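Local structure of histidine--tRNA ligase (Staphylococcus aureus, 1QE0) at residues L332-M337 and V346-H351; D339-Y344 and Q389-N394; N350-R353 and K358-K361. The protein catalyses the ATP-dependent attachment of L-histidine to tRNA(His), working as a homodimeric class II aminoacyl-tRNA synthetase. All coordinates share one frame; numbering follows the deposited sequence.

Interaction 1: residues L332-M337 and V346-H351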
loop_
_atom_site.group_PDB
_atom_site.type_symbol
_atom_site.label_atom_id
_atom_site.label_comp_id
_atom_site.label_asym_id
_atom_site.label_seq_id
_atom_site.Cartn_x
_atom_site.Cartn_y
_atom_site.Cartn_z
ATOM N N LEU A 332 19.848 8.608 16.737
ATOM C CA LEU A 332 21.066 8.532 17.515
ATOM C C LEU A 332 22.016 7.518 16.966
ATOM O O LEU A 332 21.617 6.367 16.786
ATOM C CB LEU A 332 20.718 8.042 18.912
ATOM C CG LEU A 332 21.591 8.404 20.116
ATOM C CD1 LEU A 332 21.453 7.308 21.151
ATOM C CD2 LEU A 332 23.053 8.608 19.744
ATOM N N PHE A 333 23.259 7.918 16.699
ATOM C CA PHE A 333 24.239 6.943 16.259
ATOM C C PHE A 333 25.251 6.767 17.401
ATOM O O PHE A 333 25.739 7.761 17.978
ATOM C CB PHE A 333 24.905 7.317 14.952
ATOM C CG PHE A 333 25.725 6.190 14.359
ATOM C CD1 PHE A 333 25.148 5.293 13.497
ATOM C CD2 PHE A 333 27.076 6.037 14.674
ATOM C CE1 PHE A 333 25.889 4.267 12.952
ATOM C CE2 PHE A 333 27.830 5.000 14.125
ATOM C CZ PHE A 333 27.238 4.114 13.262
ATOM N N ILE A 334 25.467 5.510 17.792
ATOM C CA ILE A 334 26.370 5.165 18.888
ATOM C C ILE A 334 27.776 4.795 18.416
ATOM O O ILE A 334 27.951 3.830 17.654
ATOM C CB ILE A 334 25.766 4.024 19.719
ATOM C CG1 ILE A 334 24.437 4.488 20.324
ATOM C CG2 ILE A 334 26.692 3.604 20.815
ATOM C CD1 ILE A 334 23.641 3.377 20.929
ATOM N N VAL A 335 28.741 5.628 18.833
ATOM C CA VAL A 335 30.164 5.489 18.537
ATOM C C VAL A 335 30.767 4.896 19.789
ATOM O O VAL A 335 30.633 5.489 20.860
ATOM C CB VAL A 335 30.800 6.850 18.350
ATOM C CG1 VAL A 335 32.314 6.704 18.177
ATOM C CG2 VAL A 335 30.151 7.569 17.180
ATOM N N THR A 336 31.409 3.731 19.670
ATOM C CA THR A 336 32.010 3.032 20.827
ATOM C C THR A 336 33.521 2.819 20.746
ATOM O O THR A 336 34.083 2.647 19.654
ATOM C CB THR A 336 31.367 1.678 21.024
ATOM O OG1 THR A 336 31.337 0.988 19.766
ATOM C CG2 THR A 336 29.952 1.838 21.534
ATOM N N MET A 337 34.172 2.811 21.907
ATOM C CA MET A 337 35.621 2.628 21.980
ATOM C C MET A 337 35.955 1.350 22.702
ATOM O O MET A 337 35.755 1.239 23.906
ATOM C CB MET A 337 36.272 3.797 22.716
ATOM C CG MET A 337 35.875 5.153 22.180
ATOM S SD MET A 337 35.970 5.150 20.411
ATOM C CE MET A 337 37.640 5.651 20.210
ATOM N N VAL A 346 25.334 -2.568 22.580
ATOM C CA VAL A 346 24.376 -3.597 22.134
ATOM C C VAL A 346 23.110 -3.617 22.967
ATOM O O VAL A 346 22.025 -3.562 22.416
ATOM C CB VAL A 346 25.001 -5.031 22.036
ATOM C CG1 VAL A 346 23.947 -6.040 21.644
ATOM C CG2 VAL A 346 26.075 -5.058 20.964
ATOM N N LYS A 347 23.237 -3.675 24.284
ATOM C CA LYS A 347 22.076 -3.639 25.152
ATOM C C LYS A 347 21.384 -2.281 24.942
ATOM O O LYS A 347 20.172 -2.216 24.760
ATOM C CB LYS A 347 22.488 -3.741 26.616
ATOM C CG LYS A 347 23.467 -4.853 26.984
ATOM C CD LYS A 347 23.745 -4.803 28.488
ATOM C CE LYS A 347 24.927 -5.648 28.875
ATOM N NZ LYS A 347 26.233 -4.969 28.733
ATOM N N LEU A 348 22.167 -1.203 24.935
ATOM C CA LEU A 348 21.651 0.164 24.738
ATOM C C LEU A 348 20.746 0.297 23.512
ATOM O O LEU A 348 19.655 0.843 23.586
ATOM C CB LEU A 348 22.809 1.160 24.614
ATOM C CG LEU A 348 22.485 2.657 24.495
ATOM C CD1 LEU A 348 21.675 3.116 25.700
ATOM C CD2 LEU A 348 23.752 3.493 24.395
ATOM N N LEU A 349 21.233 -0.189 22.382
ATOM C CA LEU A 349 20.531 -0.168 21.109
ATOM C C LEU A 349 19.202 -0.884 21.230
ATOM O O LEU A 349 18.178 -0.408 20.760
ATOM C CB LEU A 349 21.369 -0.905 20.107
ATOM C CG LEU A 349 21.540 -0.199 18.822
ATOM C CD1 LEU A 349 21.839 1.180 19.142
ATOM C CD2 LEU A 349 22.696 -0.824 18.095
ATOM N N ASN A 350 19.252 -2.086 21.785
ATOM C CA ASN A 350 18.072 -2.897 21.985
ATOM C C ASN A 350 17.106 -2.067 22.825
ATOM O O ASN A 350 15.902 -2.031 22.571
ATOM C CB ASN A 350 18.503 -4.149 22.727
ATOM C CG ASN A 350 17.375 -4.834 23.454
ATOM O OD1 ASN A 350 16.443 -5.337 22.822
ATOM N ND2 ASN A 350 17.466 -4.892 24.794
ATOM N N HIS A 351 17.658 -1.297 23.756
ATOM C CA HIS A 351 16.849 -0.461 24.645
ATOM C C HIS A 351 16.132 0.652 23.921
ATOM O O HIS A 351 14.925 0.838 24.034
ATOM C CB HIS A 351 17.720 0.169 25.730
ATOM C CG HIS A 351 17.076 0.150 27.077
ATOM N ND1 HIS A 351 16.356 1.223 27.591
ATOM C CD2 HIS A 351 16.920 -0.876 27.943
ATOM C CE1 HIS A 351 15.778 0.837 28.710
ATOM N NE2 HIS A 351 16.099 -0.429 28.950
#

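Interaction 2: residues D339-Y344 and Q389-N394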
loop_
_atom_site.group_PDB
_atom_site.type_symbol
_atom_site.label_atom_id
_atom_site.label_comp_id
_atom_site.label_asym_id
_atom_site.label_seq_id
_atom_site.Cartn_x
_atom_site.Cartn_y
_atom_site.Cartn_z
ATOM N N ASP A 339 35.914 -3.078 23.220
ATOM C CA ASP A 339 34.927 -4.117 23.549
ATOM C C ASP A 339 33.924 -3.865 24.629
ATOM O O ASP A 339 32.742 -4.095 24.406
ATOM C CB ASP A 339 35.615 -5.437 23.842
ATOM C CG ASP A 339 36.380 -5.958 22.654
ATOM O OD1 ASP A 339 35.804 -5.985 21.534
ATOM O OD2 ASP A 339 37.565 -6.321 22.844
ATOM N N GLN A 340 34.386 -3.430 25.800
ATOM C CA GLN A 340 33.492 -3.162 26.935
ATOM C C GLN A 340 32.394 -2.198 26.535
ATOM O O GLN A 340 31.220 -2.525 26.608
ATOM C CB GLN A 340 34.270 -2.593 28.131
ATOM C CG GLN A 340 33.396 -2.263 29.356
ATOM C CD GLN A 340 34.189 -1.737 30.562
ATOM O OE1 GLN A 340 34.389 -2.455 31.540
ATOM N NE2 GLN A 340 34.609 -0.478 30.505
ATOM N N ALA A 341 32.804 -1.033 26.042
ATOM C CA ALA A 341 31.886 0.001 25.618
ATOM C C ALA A 341 31.032 -0.517 24.484
ATOM O O ALA A 341 29.821 -0.297 24.470
ATOM C CB ALA A 341 32.650 1.219 25.183
ATOM N N ASP A 342 31.641 -1.239 23.553
ATOM C CA ASP A 342 30.880 -1.772 22.440
ATOM C C ASP A 342 29.793 -2.777 22.799
ATOM O O ASP A 342 28.728 -2.805 22.181
ATOM C CB ASP A 342 31.778 -2.415 21.420
ATOM C CG ASP A 342 30.992 -2.931 20.264
ATOM O OD1 ASP A 342 30.809 -4.167 20.194
ATOM O OD2 ASP A 342 30.494 -2.087 19.475
ATOM N N ARG A 343 30.086 -3.651 23.751
ATOM C CA ARG A 343 29.122 -4.645 24.162
ATOM C C ARG A 343 28.007 -4.000 24.934
ATOM O O ARG A 343 26.928 -4.562 25.024
ATOM C CB ARG A 343 29.794 -5.757 24.953
ATOM C CG ARG A 343 30.654 -6.635 24.061
ATOM C CD ARG A 343 31.074 -7.891 24.773
ATOM N NE ARG A 343 32.189 -7.628 25.674
ATOM C CZ ARG A 343 33.460 -7.869 25.373
ATOM N NH1 ARG A 343 34.405 -7.600 26.264
ATOM N NH2 ARG A 343 33.788 -8.374 24.180
ATOM N N TYR A 344 28.255 -2.791 25.427
ATOM C CA TYR A 344 27.255 -2.040 26.161
ATOM C C TYR A 344 26.314 -1.369 25.173
ATOM O O TYR A 344 25.136 -1.168 25.453
ATOM C CB TYR A 344 27.910 -0.961 26.995
ATOM C CG TYR A 344 26.896 -0.106 27.701
ATOM C CD1 TYR A 344 26.331 -0.523 28.886
ATOM C CD2 TYR A 344 26.484 1.116 27.162
ATOM C CE1 TYR A 344 25.395 0.240 29.517
ATOM C CE2 TYR A 344 25.546 1.891 27.787
ATOM C CZ TYR A 344 25.015 1.451 28.959
ATOM O OH TYR A 344 24.139 2.248 29.639
ATOM N N GLN A 389 35.765 5.512 29.982
ATOM C CA GLN A 389 35.677 6.575 30.971
ATOM C C GLN A 389 34.228 6.968 31.170
ATOM O O GLN A 389 33.784 7.168 32.293
ATOM C CB GLN A 389 36.547 7.779 30.618
ATOM C CG GLN A 389 36.431 8.257 29.190
ATOM C CD GLN A 389 37.220 9.556 28.936
ATOM O OE1 GLN A 389 37.305 10.410 29.809
ATOM N NE2 GLN A 389 37.801 9.692 27.738
ATOM N N GLU A 390 33.470 6.979 30.078
ATOM C CA GLU A 390 32.040 7.319 30.104
ATOM C C GLU A 390 31.262 6.200 30.796
ATOM O O GLU A 390 30.246 6.430 31.459
ATOM C CB GLU A 390 31.490 7.480 28.675
ATOM C CG GLU A 390 32.019 8.693 27.909
ATOM C CD GLU A 390 33.379 8.475 27.229
ATOM O OE1 GLU A 390 33.847 7.329 27.115
ATOM O OE2 GLU A 390 33.988 9.464 26.764
ATOM N N LEU A 391 31.780 4.987 30.665
ATOM C CA LEU A 391 31.148 3.812 31.227
ATOM C C LEU A 391 31.189 3.824 32.731
ATOM O O LEU A 391 30.322 3.260 33.372
ATOM C CB LEU A 391 31.809 2.548 30.671
ATOM C CG LEU A 391 30.898 1.471 30.082
ATOM C CD1 LEU A 391 29.624 2.069 29.542
ATOM C CD2 LEU A 391 31.644 0.738 29.002
ATOM N N GLU A 392 32.183 4.483 33.303
ATOM C CA GLU A 392 32.271 4.527 34.749
ATOM C C GLU A 392 31.625 5.768 35.340
ATOM O O GLU A 392 30.761 5.664 36.206
ATOM C CB GLU A 392 33.714 4.361 35.208
ATOM C CG GLU A 392 34.705 5.178 34.434
ATOM C CD GLU A 392 36.137 4.977 34.900
ATOM O OE1 GLU A 392 37.067 5.297 34.116
ATOM O OE2 GLU A 392 36.335 4.511 36.047
ATOM N N ASN A 393 32.016 6.940 34.859
ATOM C CA ASN A 393 31.435 8.184 35.348
ATOM C C ASN A 393 29.908 8.170 35.171
ATOM O O ASN A 393 29.217 8.992 35.781
ATOM C CB ASN A 393 31.957 9.395 34.556
ATOM C CG ASN A 393 33.446 9.620 34.694
ATOM O OD1 ASN A 393 34.172 9.612 33.704
ATOM N ND2 ASN A 393 33.898 9.896 35.908
ATOM N N ASN A 394 29.395 7.270 34.323
ATOM C CA ASN A 394 27.967 7.180 34.006
ATOM C C ASN A 394 27.498 8.543 33.501
ATOM O O ASN A 394 26.567 9.141 34.035
ATOM C CB ASN A 394 27.130 6.741 35.209
ATOM C CG ASN A 394 25.614 6.668 34.900
ATOM O OD1 ASN A 394 25.193 6.291 33.804
ATOM N ND2 ASN A 394 24.802 7.041 35.871
#

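Interaction 3: residues N350-R353 and K358-K361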
loop_
_atom_site.group_PDB
_atom_site.type_symbol
_atom_site.label_atom_id
_atom_site.label_comp_id
_atom_site.label_asym_id
_atom_site.label_seq_id
_atom_site.Cartn_x
_atom_site.Cartn_y
_atom_site.Cartn_z
ATOM N N ASN A 350 19.252 -2.086 21.785
ATOM C CA ASN A 350 18.072 -2.897 21.985
ATOM C C ASN A 350 17.106 -2.067 22.825
ATOM O O ASN A 350 15.902 -2.031 22.571
ATOM C CB ASN A 350 18.503 -4.149 22.727
ATOM C CG ASN A 350 17.375 -4.834 23.454
ATOM O OD1 ASN A 350 16.443 -5.337 22.822
ATOM N ND2 ASN A 350 17.466 -4.892 24.794
ATOM N N HIS A 351 17.658 -1.297 23.756
ATOM C CA HIS A 351 16.849 -0.461 24.645
ATOM C C HIS A 351 16.132 0.652 23.921
ATOM O O HIS A 351 14.925 0.838 24.034
ATOM C CB HIS A 351 17.720 0.169 25.730
ATOM C CG HIS A 351 17.076 0.150 27.077
ATOM N ND1 HIS A 351 16.356 1.223 27.591
ATOM C CD2 HIS A 351 16.920 -0.876 27.943
ATOM C CE1 HIS A 351 15.778 0.837 28.710
ATOM N NE2 HIS A 351 16.099 -0.429 28.950
ATOM N N LEU A 352 16.924 1.441 23.233
ATOM C CA LEU A 352 16.412 2.553 22.500
ATOM C C LEU A 352 15.384 2.072 21.494
ATOM O O LEU A 352 14.283 2.577 21.501
ATOM C CB LEU A 352 17.560 3.282 21.813
ATOM C CG LEU A 352 18.637 3.888 22.714
ATOM C CD1 LEU A 352 19.732 4.356 21.856
ATOM C CD2 LEU A 352 18.113 5.018 23.520
ATOM N N ARG A 353 15.697 1.047 20.701
ATOM C CA ARG A 353 14.779 0.531 19.684
ATOM C C ARG A 353 13.451 0.057 20.256
ATOM O O ARG A 353 12.401 0.189 19.629
ATOM C CB ARG A 353 15.447 -0.563 18.891
ATOM C CG ARG A 353 16.664 -0.056 18.209
ATOM C CD ARG A 353 17.326 -1.107 17.313
ATOM N NE ARG A 353 18.255 -0.492 16.364
ATOM C CZ ARG A 353 19.350 -1.064 15.887
ATOM N NH1 ARG A 353 19.665 -2.275 16.260
ATOM N NH2 ARG A 353 20.140 -0.416 15.043
ATOM N N LYS A 358 15.075 5.880 16.890
ATOM C CA LYS A 358 15.768 5.255 15.761
ATOM C C LYS A 358 17.236 5.368 16.069
ATOM O O LYS A 358 17.756 6.478 16.063
ATOM C CB LYS A 358 15.499 5.981 14.453
ATOM C CG LYS A 358 14.113 5.868 13.985
ATOM C CD LYS A 358 13.445 7.187 14.035
ATOM C CE LYS A 358 13.776 8.028 12.837
ATOM N NZ LYS A 358 13.127 9.400 12.890
ATOM N N ALA A 359 17.906 4.243 16.315
ATOM C CA ALA A 359 19.316 4.282 16.663
ATOM C C ALA A 359 20.090 3.262 15.871
ATOM O O ALA A 359 19.503 2.404 15.213
ATOM C CB ALA A 359 19.497 4.044 18.164
ATOM N N ASP A 360 21.410 3.405 15.854
ATOM C CA ASP A 360 22.250 2.447 15.160
ATOM C C ASP A 360 23.633 2.656 15.635
ATOM O O ASP A 360 23.951 3.714 16.133
ATOM C CB ASP A 360 22.173 2.566 13.660
ATOM C CG ASP A 360 22.247 1.215 12.988
ATOM O OD1 ASP A 360 22.306 1.134 11.737
ATOM O OD2 ASP A 360 22.252 0.211 13.724
ATOM N N LYS A 361 24.420 1.599 15.607
ATOM C CA LYS A 361 25.787 1.651 16.077
ATOM C C LYS A 361 26.699 1.248 14.937
ATOM O O LYS A 361 26.267 1.165 13.787
ATOM C CB LYS A 361 25.961 0.729 17.288
ATOM C CG LYS A 361 25.857 -0.759 16.983
ATOM C CD LYS A 361 26.038 -1.641 18.214
ATOM C CE LYS A 361 27.431 -1.527 18.770
ATOM N NZ LYS A 361 28.363 -1.932 17.734
#

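Interaction 1: residues L332-M337 and V346-H351
Ile-334 holds CG1 beside its backbone N and opposite the carbonyl carbon (chi1 -62°), and a nearly extended second torsion of 169° then carries CD1 straight out from strand 332-336 to Leu-348 and Leu-349. Leu-348 answers from the helix with CG opposite its own backbone N (chi1 -176°), a setting that turns the branch toward the sheet. The contact lies within a beta-alpha-beta unit of the anticodon-binding domain, where helix 338-353 packs on one face of the mixed sheet. At the point of nearest backbone approach, the CA atoms of Ile-334 and Leu-349 are 8.2 Å apart, a gap that aliphatic side chains can fill. Isoleucine suits the strand because its beta-branched shape is at home in extended backbone, while leucine branches one carbon further out, at CG, so its methyls stand clear of the helix backbone. The chains of Ile-334 and Leu-349 run past each other in opposite directions, whereas Leu-348 lies at a slant to the isoleucine. All three are buried, and Ala-345 and Leu-352 of the same helix also pack on Ile-334. Phe-333 points away from helix 338-353 and packs on Gln-374 and Ala-375 of helix 368-377, so the strand is covered by helices on both faces. The CD1 methyl of Ile-334 meets both leucines: it lies 3.5 Å from Leu-348 CD2 and 3.4 Å from Leu-349 CD1.

Interaction 2: residues D339-Y344 and Q389-N394
Gln-389 O receives two backbone hydrogen bonds, from Glu-392 N at 3.3 Å and from Asn-393 N at 3.1 Å, and the turn closed in this way presents Leu-391 to Gln-340, Ala-341 and Tyr-344. Two helices of the alpha/beta anticodon-binding domain meet here: 338-353, which follows the first strand of the sheet, and 388-393, a short helix joining strands 382-386 and 396-400. Their local axes come within 10.2 Å of each other, with the N-to-C directions 65° apart. Leu-391 supplies most of the buried surface, and its forked end suits the place because each methyl finds a different neighbour. CD1 sits over one face of the Tyr-344 ring, 4.1 Å from the centroid and 17° off the normal, a CH-pi contact slightly displaced toward the rim. The ring is brought there by a first torsion of 176°, with CG opposite the backbone N. CD2 settles against the backbone and side chain of the neighbouring turn, 3.5 Å from Ala-341 CA. Alanine lets the leucine come this close to the helix, and the CA atoms of Ala-341 and Leu-391 are 6.8 Å apart. Gln-340 lies alongside the leucine in the opposite direction, its stem and its amide both against the methyl; the exposed position makes a polar end acceptable. Ile-386 of strand 382-386 lines the same apolar patch, and Leu-411 packs on both Tyr-344 and Leu-391. Just past the helix, Asn-394 adopts a positive phi, a conformation asparagine accepts readily, and its OD1 takes a hydrogen bond from Asp-412 N. Gln-340 touches Leu-391 CD2 with CG and with NE2, each at 3.5 Å.

Interaction 3: residues N350-R353 and K358-K361
The polar contacts centre on the guanidinium of Arg-353, which approaches Ala-359 and Asp-360 with one edge. Arg-353 NH2 donates to Ala-359 O at 2.9 Å with an N-H...O angle of 150°, and Arg-353 NE adds a weak bond to the same oxygen at 3.4 Å. The carbonyl is thus held by two N-H groups of one side chain, whose extended run from CG to NE supplies the reach. The charged contact is a salt bridge from Arg-353 NH2 to Asp-360 OD2 at 2.6 Å; guanidinium and carboxylate planes are 55° apart, and the hydrogen bond within the bridge is weak, its N-H...OD2 angle being 118°. Both charges have further partners on the second subunit: Glu-142 of that chain pairs with Arg-353 NH1, and Lys-103 of that chain with Asp-360 OD2. This network would help offset the cost of burying the ions. Between the two segments, apolar packing comes from Leu-352, whose CD1 rests 3.7 Å from Ala-359 CB; the small alanine leaves room for the leucine branch, which also packs on Leu-332. Together these contacts fasten the helix end to the second strand of a beta-alpha-beta crossover, the sheet's outermost strand within this chain, where the other subunit packs against it.

How the interactions relate
All three interactions draw on helix 338-353. Interactions 1 and 3, with centres about 6 Å apart, tie it to the neighbouring parallel strands 332-336 and 359-361, which are probably bonded through Ile-334 N and Asp-360 O at 2.9 Å. Interaction 2 covers the first turns of the helix, about 10 Å from interaction 1 and 16 Å from interaction 3 between centres. Asp-342 OD2 joins them: it forms a salt bridge with Lys-361 NZ at 2.8 Å and a probable hydrogen bond with Thr-336 OG1. The helix also faces the second subunit, most intimately at interaction 3, so the same element serves both the anticodon-binding fold and the dimer.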